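Local coordinates for prophage pi2 protein 01, integrase (Lactococcus lactis, PDB 3LYS) that is the helical core-binding domain of a phage-family integrase, and probably binds DNA during integration and recombination of the prophage, at residues Q6-Y11 against A81-L86. The protein carries 1 engineered substitution. Residues are numbered along the deposited sequence; the frame is centred on the assembly and turned at random.
Sequences QEISEY and ASIQCL. Engineered in segment 81-86: Cys85 (natural residue Pro).
Tyr11 reaches across from helix 8-19 to the backbone of helix 69-88, where its hydroxyl donates a hydrogen bond to the carbonyl oxygen of Ser82, OH to O 2.7 Å. The bond meets the C=O at 150°, with the donor somewhat out of the carbonyl plane; the acceptor is thus a main-chain carbonyl of helix 69-88. From CB, which points at the other helix, CG lies anti to the backbone N (chi1 164°), and the ring runs on between Ser82 and Leu86. One edge belongs to Ser82: CE1 lies 4.0 Å from Ser82 CB, and the carbonyl oxygen sits in the plane of the ring. Leu86, which meets the tyrosine tip to tip, sets both methyls over one face. CD1 lies above the CE2 side, 3.5 Å from Tyr11 CE2 and also near CZ and OH. CD2 is nearer the centre, above CZ and CE1, in a CH-pi contact 4.1 Å from the ring centroid and 18° off the normal. The two helices are the first and last of the four in this chain, both within the core-binding region of a phage-family integrase, and the contact brings them together in the buried interior. Ser82 turns its own OG back to Val79 O within helix 69-88, while Phe12 and Trp15 extend the packing along helix 8-19. Beside the tyrosine, Ile8 and Ile83 cross at about a right angle, meeting through their CD1 methyls at 4.1 Å; Leu39, Met43 and Ile48 close around Ile8.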
ATOM      1  N   GLN A   6      -4.369  12.293  -5.755  1.00 59.66           N
ATOM      2  CA  GLN A   6      -3.975  11.300  -6.740  1.00 53.13           C
ATOM      3  C   GLN A   6      -4.518   9.920  -6.322  1.00 53.50           C
ATOM      4  O   GLN A   6      -4.954   9.739  -5.182  1.00 56.71           O
ATOM      5  CB  GLN A   6      -2.450  11.280  -6.838  1.00 45.94           C
ATOM      6  CG  GLN A   6      -1.893  10.559  -8.038  1.00 43.42           C
ATOM      7  CD  GLN A   6      -0.438  10.219  -7.852  1.00 37.82           C
ATOM      8  OE1 GLN A   6       0.246  10.821  -7.026  1.00 38.95           O
ATOM      9  NE2 GLN A   6       0.049   9.250  -8.616  1.00 31.88           N
ATOM     10  N   GLU A   7      -4.509   8.952  -7.235  1.00 48.71           N
ATOM     11  CA  GLU A   7      -5.001   7.623  -6.897  1.00 45.54           C
ATOM     12  C   GLU A   7      -3.940   6.866  -6.148  1.00 40.83           C
ATOM     13  O   GLU A   7      -2.777   6.935  -6.497  1.00 38.72           O
ATOM     14  CB  GLU A   7      -5.336   6.830  -8.142  1.00 51.54           C
ATOM     15  CG  GLU A   7      -6.311   7.523  -9.044  1.00 59.20           C
ATOM     16  CD  GLU A   7      -6.831   6.609 -10.128  1.00 63.22           C
ATOM     17  OE1 GLU A   7      -7.483   7.142 -11.057  1.00 66.41           O
ATOM     18  OE2 GLU A   7      -6.595   5.371 -10.042  1.00 63.97           O
ATOM     19  N   ILE A   8      -4.337   6.134  -5.120  1.00 40.42           N
ATOM     20  CA  ILE A   8      -3.379   5.360  -4.356  1.00 36.44           C
ATOM     21  C   ILE A   8      -2.560   4.461  -5.277  1.00 36.93           C
ATOM     22  O   ILE A   8      -1.333   4.415  -5.173  1.00 34.60           O
ATOM     23  CB  ILE A   8      -4.098   4.491  -3.324  1.00 33.50           C
ATOM     24  CG1 ILE A   8      -3.098   3.587  -2.606  1.00 31.80           C
ATOM     25  CG2 ILE A   8      -5.185   3.673  -4.001  1.00 29.29           C
ATOM     26  CD1 ILE A   8      -2.182   4.327  -1.689  1.00 17.03           C
ATOM     27  N   SER A   9      -3.231   3.748  -6.178  1.00 41.70           N
ATOM     28  CA  SER A   9      -2.541   2.837  -7.096  1.00 44.32           C
ATOM     29  C   SER A   9      -1.516   3.571  -7.937  1.00 43.21           C
ATOM     30  O   SER A   9      -0.337   3.215  -7.951  1.00 44.48           O
ATOM     31  CB  SER A   9      -3.550   2.115  -8.007  1.00 47.63           C
ATOM     32  OG  SER A   9      -4.493   3.016  -8.595  1.00 52.54           O
ATOM     33  N   GLU A  10      -1.974   4.615  -8.622  1.00 42.11           N
ATOM     34  CA  GLU A  10      -1.121   5.419  -9.483  1.00 38.45           C
ATOM     35  C   GLU A  10       0.127   5.915  -8.768  1.00 32.05           C
ATOM     36  O   GLU A  10       1.244   5.774  -9.261  1.00 27.45           O
ATOM     37  CB  GLU A  10      -1.914   6.600 -10.011  1.00 41.06           C
ATOM     38  CG  GLU A  10      -1.239   7.283 -11.154  1.00 53.08           C
ATOM     39  CD  GLU A  10      -2.105   8.358 -11.749  1.00 62.39           C
ATOM     40  OE1 GLU A  10      -3.239   8.047 -12.185  1.00 66.51           O
ATOM     41  OE2 GLU A  10      -1.649   9.523 -11.784  1.00 69.88           O
ATOM     42  N   TYR A  11      -0.084   6.508  -7.604  1.00 28.14           N
ATOM     43  CA  TYR A  11       1.004   7.015  -6.804  1.00 26.02           C
ATOM     44  C   TYR A  11       1.986   5.917  -6.433  1.00 28.88           C
ATOM     45  O   TYR A  11       3.188   6.094  -6.566  1.00 30.08           O
ATOM     46  CB  TYR A  11       0.468   7.671  -5.535  1.00 22.84           C
ATOM     47  CG  TYR A  11       1.522   7.879  -4.478  1.00 28.16           C
ATOM     48  CD1 TYR A  11       1.703   6.941  -3.462  1.00 28.26           C
ATOM     49  CD2 TYR A  11       2.391   8.971  -4.533  1.00 26.05           C
ATOM     50  CE1 TYR A  11       2.723   7.072  -2.529  1.00 27.78           C
ATOM     51  CE2 TYR A  11       3.419   9.114  -3.609  1.00 26.41           C
ATOM     52  CZ  TYR A  11       3.579   8.161  -2.612  1.00 32.41           C
ATOM     53  OH  TYR A  11       4.604   8.293  -1.711  1.00 37.97           O
ATOM     54  N   ALA A  81       5.171   1.666   3.557  1.00 35.22           N
ATOM     55  CA  ALA A  81       6.401   2.357   3.215  1.00 35.40           C
ATOM     56  C   ALA A  81       6.162   3.506   2.237  1.00 33.35           C
ATOM     57  O   ALA A  81       6.735   4.585   2.377  1.00 31.60           O
ATOM     58  CB  ALA A  81       7.395   1.377   2.630  1.00 36.78           C
ATOM     59  N   SER A  82       5.324   3.279   1.239  1.00 32.38           N
ATOM     60  CA  SER A  82       5.065   4.325   0.265  1.00 32.91           C
ATOM     61  C   SER A  82       4.336   5.505   0.875  1.00 33.70           C
ATOM     62  O   SER A  82       4.466   6.634   0.409  1.00 34.58           O
ATOM     63  CB  SER A  82       4.241   3.783  -0.890  1.00 29.69           C
ATOM     64  OG  SER A  82       3.066   3.179  -0.402  1.00 35.28           O
ATOM     65  N   ILE A  83       3.544   5.249   1.908  1.00 34.51           N
ATOM     66  CA  ILE A  83       2.819   6.341   2.532  1.00 37.51           C
ATOM     67  C   ILE A  83       3.762   7.204   3.385  1.00 38.29           C
ATOM     68  O   ILE A  83       3.581   8.425   3.493  1.00 33.73           O
ATOM     69  CB  ILE A  83       1.636   5.802   3.353  1.00 33.54           C
ATOM     70  CG1 ILE A  83       0.422   5.690   2.447  1.00 29.33           C
ATOM     71  CG2 ILE A  83       1.306   6.733   4.482  1.00 37.66           C
ATOM     72  CD1 ILE A  83       0.586   4.702   1.352  1.00 28.68           C
ATOM     73  N   GLN A  84       4.786   6.565   3.948  1.00 39.08           N
ATOM     74  CA  GLN A  84       5.772   7.257   4.770  1.00 38.91           C
ATOM     75  C   GLN A  84       6.343   8.500   4.098  1.00 36.63           C
ATOM     76  O   GLN A  84       6.220   9.603   4.622  1.00 33.52           O
ATOM     77  CB  GLN A  84       6.924   6.322   5.114  1.00 42.85           C
ATOM     78  CG  GLN A  84       6.505   5.085   5.851  1.00 52.19           C
ATOM     79  CD  GLN A  84       5.705   5.402   7.100  1.00 57.65           C
ATOM     80  OE1 GLN A  84       4.524   5.762   7.021  1.00 62.28           O
ATOM     81  NE2 GLN A  84       6.344   5.275   8.265  1.00 54.94           N
ATOM     82  N   CYS A  85       6.978   8.318   2.945  1.00 34.82           N
ATOM     83  CA  CYS A  85       7.560   9.445   2.241  1.00 37.69           C
ATOM     84  C   CYS A  85       6.460  10.470   2.016  1.00 37.50           C
ATOM     85  O   CYS A  85       6.694  11.675   2.059  1.00 42.09           O
ATOM     86  CB  CYS A  85       8.183   9.006   0.897  1.00 34.40           C
ATOM     87  SG  CYS A  85       9.615  10.036   0.327  1.00 42.83           S
ATOM     88  N   LEU A  86       5.241  10.003   1.808  1.00 35.89           N
ATOM     89  CA  LEU A  86       4.147  10.932   1.577  1.00 38.84           C
ATOM     90  C   LEU A  86       3.924  11.788   2.819  1.00 40.07           C
ATOM     91  O   LEU A  86       3.575  12.965   2.726  1.00 40.31           O
ATOM     92  CB  LEU A  86       2.881  10.162   1.216  1.00 38.27           C
ATOM     93  CG  LEU A  86       1.942  10.835   0.214  1.00 38.32           C
ATOM     94  CD1 LEU A  86       2.689  11.348  -1.013  1.00 35.35           C
ATOM     95  CD2 LEU A  86       0.916   9.805  -0.184  1.00 39.86           C
TER